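Local coordinates for protein Phosphoglucosamine/phosphogalactosamine mutase (Sulfolobus tokodaii, PDB 2F7L) that interconverts the 6-phosphates and 1-phosphates of glucosamine and galactosamine, a step on the way to UDP-N-acetylglucosamine and UDP-N-acetylgalactosamine, at residues Ala74-Leu79 with Val93-His98; Ile40-Asp45 with Met52-Val57; Gly184-Pro189 with Gly204-Leu209. All coordinates share one frame; numbering follows the deposited sequence.

Overall arrangement
Interactions 1 and 2 share the six-stranded mixed sheet of domain I, on its neighbouring strands 90-94 and 39-44; their centres lie about 11 Å apart and they touch, Ala74 N pairing with Arg44 O and Thr95 OG1 with Asp45 OD2. Interaction 3 belongs to domain II. Its centre is about 12 Å from that of interaction 1, which it meets where Pro75 packs on Gly184 and Ser187, and about 18 Å from that of interaction 2, which it does not touch. Along the chain the order is 2, 1, 3. Interaction 1 is thus the middle term, linking the domain I sheet to domain II near the serine expected to carry the phosphate.

Interaction 1. Residues Ala74-Leu79 with Val93-His98; sequences APTPAL and VITASH
Val93, near the end of strand 90-94, faces Thr76 and Leu79 in the first turn of helix 76-86, the two elements being consecutive in a beta-alpha-beta crossover (strand 67-73, helix 76-86, strand 90-94) of the alpha/beta/alpha domain I. The packed part of the contact centres on the valine. Its CG1, set anti to the backbone N (chi1 -174°), lies 3.7 Å from Thr76 OG1 and 3.8 Å from Leu79 CD2, so one methyl meets both helix residues. The other branch, CG2, lies mainly against Leu79, 4.0 Å from Leu79 CB. With an alanine at this position, which lacks both methyls, Leu79 CD2 would probably lose its partner on the strand and a gap would open beneath the helix start. The Thr76 hydroxyl gets no hydrogen bond from the strand; it is paired with Asp243 OD1, so closely in the model that the bond's geometry is doubtful, and by similarity that aspartate is a magnesium ligand. Thr95 gives only a marginal touch, its CG2 4.2 Å from Thr76 OG1.

Beyond Thr95 the segments diverge, and the loop leads through Ser97, by similarity the phosphoserine intermediate, whose side chain comes no nearer than 7.2 Å to any atom of residues 74-79, to the partly exposed His98. This end, loose against the helix, has bonds of its own. Thr95 OG1, also hydrogen-bonded to Asp45 OD2, accepts from Ser97 N in an ST turn (N-H...O 145°). Ser97 OG bonds to Asp8 OD2 and, weakly, pairs with His98 ND1 at 3.3 Å.

Interaction 2. Residues Ile40-Asp45 with Met52-Val57; sequences ILVGRD and MLVKIV
The first two elements of the beta-alpha-beta unit made by strand 39-44, helix 50-63 and strand 67-73 meet here through Val42 and Arg44 on the strand and Val54 and Val57 on the helix. The axes of segments 40-44 and 52-57 run antiparallel at 166° and come within 9.3 Å of each other, a separation filled by these side chains. Val42 divides its two branches between successive helix turns. CG2 reaches Val57 CG1 at 4.1 Å, the two side chains sliding past one another in opposite directions, while CG1 makes a looser approach of 4.4 Å to Val54 CG1.

In this alpha/beta/alpha layering the helix lies along its strand, over one face of the domain I sheet: Val54 also packs on Ile94 of strand 90-94 and on Asp70 of strand 67-73, and Val57 also packs on Val23 and Ser27 of helix 20-34.

At the strand's end Arg44 contributes aliphatic carbon rather than charge. Its CG sits between the backbone N and the carbonyl carbon (chi1 79°), and the chain crosses Val54 at about a right angle, bringing Arg44 CD to 3.7 Å from Val54 CG2. The guanidinium runs on beside the helix start, where NH1 makes a long, weak ion pair with Asp51 OD1. Asp51 also forms a salt bridge with Lys55, and so probably moderates the like charges of Arg44 NH1 and Lys55 NZ, 6.8 Å apart.

Interaction 3. Residues Gly184-Pro189 with Gly204-Leu209; sequences GALSTP and GNLDPL
A short 3-10 turn ahead of helix 188-194 meets the irregular loop after strand 198-201 through Ala185 with Gly204 and Leu186 with Leu206, a surface contact within domain II. The backbones are nearest at the first pair, with 5.3 Å between Ala185 CA and Gly204 CA. There the methyl is directed at the peptide group, Ala185 CB lying 3.2 Å from Gly204 O, a van der Waals contact.

The leucines meet farther along by their branch ends, Leu186 CD2 being 4.3 Å from Leu206 CD1. Leu206 reaches with the branch set anti to CA (chi2 176°), whereas Leu186 turns its other branch, CD2, to the contact; neither CB is aimed at the opposite segment. The two also pack on Met73 of strand 67-73, and Leu206 on Val46, so the pair forms part of the seam with domain I. Asn181 bonds to the loop through ND2 to Asn205 O and a backbone bond with Asp207.

Strands 174-178 and 198-201 are parallel neighbours in one sheet and helix 188-194 joins them, so the contact ties the entry to that helix to the loop leaving the second strand of a beta-alpha-beta unit.

Interaction 1. Residues Ala74-Leu79 with Val93-His98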
# COMPACT_ATOMS: atom_id res chain seq x y z
N ALA A 74 0.79 -5.96 14.38
CA ALA A 74 -0.46 -5.51 13.79
C ALA A 74 -0.28 -4.99 12.38
O ALA A 74 0.83 -4.75 11.95
CB ALA A 74 -1.06 -4.40 14.66
N PRO A 75 -1.38 -4.89 11.63
CA PRO A 75 -1.24 -4.37 10.27
C PRO A 75 -0.75 -2.91 10.44
O PRO A 75 -1.01 -2.27 11.48
CB PRO A 75 -2.67 -4.44 9.74
CG PRO A 75 -3.18 -5.66 10.35
CD PRO A 75 -2.66 -5.61 11.77
N THR A 76 -0.03 -2.38 9.44
CA THR A 76 0.45 -1.00 9.52
C THR A 76 -0.73 -0.02 9.58
O THR A 76 -0.70 0.92 10.37
CB THR A 76 1.41 -0.66 8.35
OG1 THR A 76 2.59 -1.46 8.49
CG2 THR A 76 1.81 0.80 8.38
N PRO A 77 -1.77 -0.23 8.75
CA PRO A 77 -2.93 0.67 8.78
C PRO A 77 -3.46 0.72 10.23
O PRO A 77 -3.92 1.78 10.69
CB PRO A 77 -3.95 -0.02 7.86
CG PRO A 77 -3.17 -0.93 7.02
CD PRO A 77 -2.04 -1.40 7.89
N ALA A 78 -3.41 -0.43 10.91
CA ALA A 78 -3.86 -0.55 12.30
C ALA A 78 -3.01 0.29 13.26
O ALA A 78 -3.54 1.04 14.08
CB ALA A 78 -3.83 -2.00 12.73
N LEU A 79 -1.68 0.13 13.18
CA LEU A 79 -0.76 0.89 14.02
C LEU A 79 -0.96 2.37 13.72
O LEU A 79 -1.09 3.19 14.61
CB LEU A 79 0.68 0.50 13.69
CG LEU A 79 1.51 -0.54 14.47
CD1 LEU A 79 0.75 -1.00 15.67
CD2 LEU A 79 1.89 -1.71 13.55
N VAL A 93 6.91 1.56 12.89
CA VAL A 93 6.54 0.18 12.59
C VAL A 93 7.76 -0.59 12.01
O VAL A 93 8.46 -0.10 11.09
CB VAL A 93 5.40 0.15 11.53
CG1 VAL A 93 4.93 -1.24 11.34
CG2 VAL A 93 4.26 1.03 11.94
N ILE A 94 8.01 -1.79 12.53
CA ILE A 94 9.11 -2.64 12.06
C ILE A 94 8.53 -3.49 10.96
O ILE A 94 7.84 -4.47 11.24
CB ILE A 94 9.65 -3.58 13.19
CG1 ILE A 94 10.42 -2.78 14.24
CG2 ILE A 94 10.64 -4.59 12.62
CD1 ILE A 94 9.70 -1.56 14.75
N THR A 95 8.83 -3.12 9.71
CA THR A 95 8.28 -3.83 8.56
C THR A 95 9.04 -3.59 7.26
O THR A 95 9.70 -2.57 7.09
CB THR A 95 6.80 -3.41 8.34
OG1 THR A 95 6.17 -4.29 7.40
CG2 THR A 95 6.73 -1.96 7.82
N ALA A 96 8.93 -4.55 6.34
CA ALA A 96 9.57 -4.43 5.02
C ALA A 96 8.49 -4.46 3.94
O ALA A 96 8.71 -4.87 2.81
CB ALA A 96 10.60 -5.56 4.80
N SER A 97 7.29 -4.02 4.33
CA SER A 97 6.15 -3.95 3.42
C SER A 97 5.87 -5.27 2.66
O SER A 97 5.34 -6.23 3.23
CB SER A 97 6.36 -2.78 2.44
OG SER A 97 5.15 -2.35 1.82
N HIS A 98 6.24 -5.29 1.38
CA HIS A 98 6.02 -6.43 0.49
C HIS A 98 7.28 -7.27 0.20
O HIS A 98 7.18 -8.39 -0.33
CB HIS A 98 5.51 -5.90 -0.85
CG HIS A 98 6.43 -4.87 -1.43
ND1 HIS A 98 6.45 -3.56 -1.01
CD2 HIS A 98 7.46 -4.99 -2.31
CE1 HIS A 98 7.44 -2.92 -1.59
NE2 HIS A 98 8.07 -3.77 -2.39

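Interaction 2. Residues Ile40-Asp45 with Met52-Val57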
# COMPACT_ATOMS: atom_id res chain seq x y z
N ILE A 40 5.39 7.90 21.67
CA ILE A 40 5.55 7.14 20.43
C ILE A 40 5.14 5.69 20.50
O ILE A 40 5.63 4.94 21.34
CB ILE A 40 7.03 7.17 19.91
CG1 ILE A 40 7.49 8.62 19.67
CG2 ILE A 40 7.14 6.38 18.63
CD1 ILE A 40 6.67 9.36 18.67
N LEU A 41 4.27 5.29 19.59
CA LEU A 41 3.79 3.92 19.55
C LEU A 41 4.67 3.04 18.65
O LEU A 41 4.91 3.39 17.49
CB LEU A 41 2.35 3.92 19.04
CG LEU A 41 1.38 2.79 19.35
CD1 LEU A 41 0.67 2.40 18.08
CD2 LEU A 41 2.09 1.58 19.93
N VAL A 42 5.15 1.92 19.17
CA VAL A 42 6.00 1.01 18.39
C VAL A 42 5.28 -0.31 18.13
O VAL A 42 4.81 -0.94 19.06
CB VAL A 42 7.32 0.70 19.13
CG1 VAL A 42 8.16 -0.25 18.31
CG2 VAL A 42 8.08 1.98 19.43
N GLY A 43 5.19 -0.72 16.87
CA GLY A 43 4.51 -1.97 16.54
C GLY A 43 5.28 -2.74 15.48
O GLY A 43 6.28 -2.23 14.99
N ARG A 44 4.82 -3.93 15.10
CA ARG A 44 5.55 -4.73 14.09
C ARG A 44 4.72 -5.74 13.31
O ARG A 44 3.66 -6.16 13.74
CB ARG A 44 6.70 -5.50 14.74
CG ARG A 44 6.27 -6.76 15.47
CD ARG A 44 7.44 -7.33 16.24
NE ARG A 44 7.52 -8.78 16.10
CZ ARG A 44 6.97 -9.64 16.95
NH1 ARG A 44 6.29 -9.20 18.01
NH2 ARG A 44 7.09 -10.95 16.72
N ASP A 45 5.22 -6.12 12.14
CA ASP A 45 4.51 -7.11 11.38
C ASP A 45 5.11 -8.46 11.78
O ASP A 45 5.74 -8.58 12.83
CB ASP A 45 4.63 -6.84 9.88
CG ASP A 45 6.00 -7.14 9.33
OD1 ASP A 45 6.87 -7.66 10.08
OD2 ASP A 45 6.22 -6.87 8.13
N MET A 52 13.89 -8.79 17.99
CA MET A 52 15.18 -8.17 18.11
C MET A 52 15.06 -6.68 17.81
O MET A 52 15.41 -5.84 18.65
CB MET A 52 16.17 -8.83 17.18
CG MET A 52 17.56 -8.26 17.30
SD MET A 52 18.18 -7.94 15.68
CE MET A 52 19.00 -9.40 15.30
N LEU A 53 14.51 -6.35 16.64
CA LEU A 53 14.37 -4.97 16.22
C LEU A 53 13.49 -4.09 17.09
O LEU A 53 13.77 -2.91 17.24
CB LEU A 53 13.91 -4.91 14.77
CG LEU A 53 15.00 -5.38 13.79
CD1 LEU A 53 14.58 -5.12 12.33
CD2 LEU A 53 16.33 -4.65 14.11
N VAL A 54 12.43 -4.63 17.68
CA VAL A 54 11.59 -3.81 18.54
C VAL A 54 12.36 -3.47 19.81
O VAL A 54 12.23 -2.37 20.34
CB VAL A 54 10.27 -4.54 18.91
CG1 VAL A 54 9.64 -3.90 20.17
CG2 VAL A 54 9.31 -4.46 17.71
N LYS A 55 13.16 -4.41 20.30
CA LYS A 55 13.92 -4.12 21.50
C LYS A 55 14.97 -3.03 21.21
O LYS A 55 15.21 -2.14 22.03
CB LYS A 55 14.60 -5.40 21.99
CG LYS A 55 13.64 -6.54 22.29
CD LYS A 55 13.05 -6.45 23.68
CE LYS A 55 11.52 -6.61 23.62
NZ LYS A 55 11.07 -7.64 22.60
N ILE A 56 15.59 -3.08 20.03
CA ILE A 56 16.60 -2.10 19.68
C ILE A 56 15.98 -0.71 19.56
O ILE A 56 16.52 0.26 20.09
CB ILE A 56 17.33 -2.47 18.34
CG1 ILE A 56 18.00 -3.85 18.44
CG2 ILE A 56 18.37 -1.40 18.00
CD1 ILE A 56 19.16 -3.94 19.44
N VAL A 57 14.84 -0.62 18.87
CA VAL A 57 14.15 0.64 18.69
C VAL A 57 13.76 1.25 20.04
O VAL A 57 14.04 2.43 20.29
CB VAL A 57 12.86 0.45 17.78
CG1 VAL A 57 11.92 1.67 17.91
CG2 VAL A 57 13.26 0.25 16.30

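Interaction 3. Residues Gly184-Pro189 with Gly204-Leu209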
# COMPACT_ATOMS: atom_id res chain seq x y z
N GLY A 184 -1.85 -9.70 8.94
CA GLY A 184 -3.20 -9.42 8.45
C GLY A 184 -4.21 -10.42 8.98
O GLY A 184 -5.41 -10.17 8.99
N ALA A 185 -3.72 -11.58 9.43
CA ALA A 185 -4.60 -12.61 9.98
C ALA A 185 -5.16 -12.21 11.36
O ALA A 185 -6.09 -12.84 11.85
CB ALA A 185 -3.84 -13.93 10.08
N LEU A 186 -4.59 -11.19 11.98
CA LEU A 186 -5.04 -10.76 13.30
C LEU A 186 -6.19 -9.79 13.22
O LEU A 186 -6.76 -9.42 14.24
CB LEU A 186 -3.91 -10.05 14.07
CG LEU A 186 -2.58 -10.77 14.19
CD1 LEU A 186 -1.54 -9.89 14.88
CD2 LEU A 186 -2.80 -12.06 14.95
N SER A 187 -6.55 -9.37 12.01
CA SER A 187 -7.64 -8.42 11.90
C SER A 187 -8.66 -8.59 10.77
O SER A 187 -9.86 -8.43 11.00
CB SER A 187 -7.05 -7.01 11.88
OG SER A 187 -6.22 -6.81 10.76
N THR A 188 -8.22 -8.90 9.56
CA THR A 188 -9.19 -9.04 8.48
C THR A 188 -10.25 -10.09 8.84
O THR A 188 -11.44 -9.87 8.63
CB THR A 188 -8.48 -9.36 7.11
OG1 THR A 188 -7.65 -8.26 6.76
CG2 THR A 188 -9.49 -9.57 5.97
N PRO A 189 -9.83 -11.23 9.42
CA PRO A 189 -10.82 -12.24 9.78
C PRO A 189 -11.79 -11.74 10.85
O PRO A 189 -12.95 -12.15 10.92
CB PRO A 189 -9.95 -13.40 10.28
CG PRO A 189 -8.72 -13.24 9.53
CD PRO A 189 -8.48 -11.76 9.60
N GLY A 204 -3.29 -18.51 7.35
CA GLY A 204 -3.72 -17.65 8.43
C GLY A 204 -2.83 -17.74 9.66
O GLY A 204 -2.97 -16.95 10.59
N ASN A 205 -1.94 -18.72 9.69
CA ASN A 205 -1.02 -18.84 10.81
C ASN A 205 0.17 -17.90 10.57
O ASN A 205 0.56 -17.66 9.42
CB ASN A 205 -0.54 -20.28 10.97
CG ASN A 205 0.19 -20.80 9.75
OD1 ASN A 205 1.34 -21.19 9.84
ND2 ASN A 205 -0.47 -20.79 8.61
N LEU A 206 0.73 -17.36 11.65
CA LEU A 206 1.87 -16.46 11.55
C LEU A 206 3.17 -17.20 11.30
O LEU A 206 3.54 -18.09 12.06
CB LEU A 206 2.01 -15.65 12.83
CG LEU A 206 0.80 -14.74 13.13
CD1 LEU A 206 1.00 -14.07 14.47
CD2 LEU A 206 0.63 -13.70 12.02
N ASP A 207 3.86 -16.83 10.22
CA ASP A 207 5.12 -17.50 9.91
C ASP A 207 6.11 -16.60 9.18
O ASP A 207 6.07 -16.48 7.95
CB ASP A 207 4.87 -18.73 9.08
CG ASP A 207 6.11 -19.60 8.99
OD1 ASP A 207 7.16 -19.14 9.51
OD2 ASP A 207 6.03 -20.71 8.41
N PRO A 208 7.05 -15.98 9.91
CA PRO A 208 8.01 -15.12 9.23
C PRO A 208 8.80 -15.80 8.10
O PRO A 208 9.65 -15.17 7.47
CB PRO A 208 8.89 -14.63 10.37
CG PRO A 208 8.97 -15.83 11.22
CD PRO A 208 7.51 -16.27 11.28
N LEU A 209 8.57 -17.09 7.84
CA LEU A 209 9.30 -17.73 6.75
C LEU A 209 8.54 -17.72 5.43
O LEU A 209 9.11 -18.07 4.40
CB LEU A 209 9.71 -19.17 7.10
CG LEU A 209 11.16 -19.29 7.58
CD1 LEU A 209 11.47 -18.11 8.51
CD2 LEU A 209 11.41 -20.61 8.29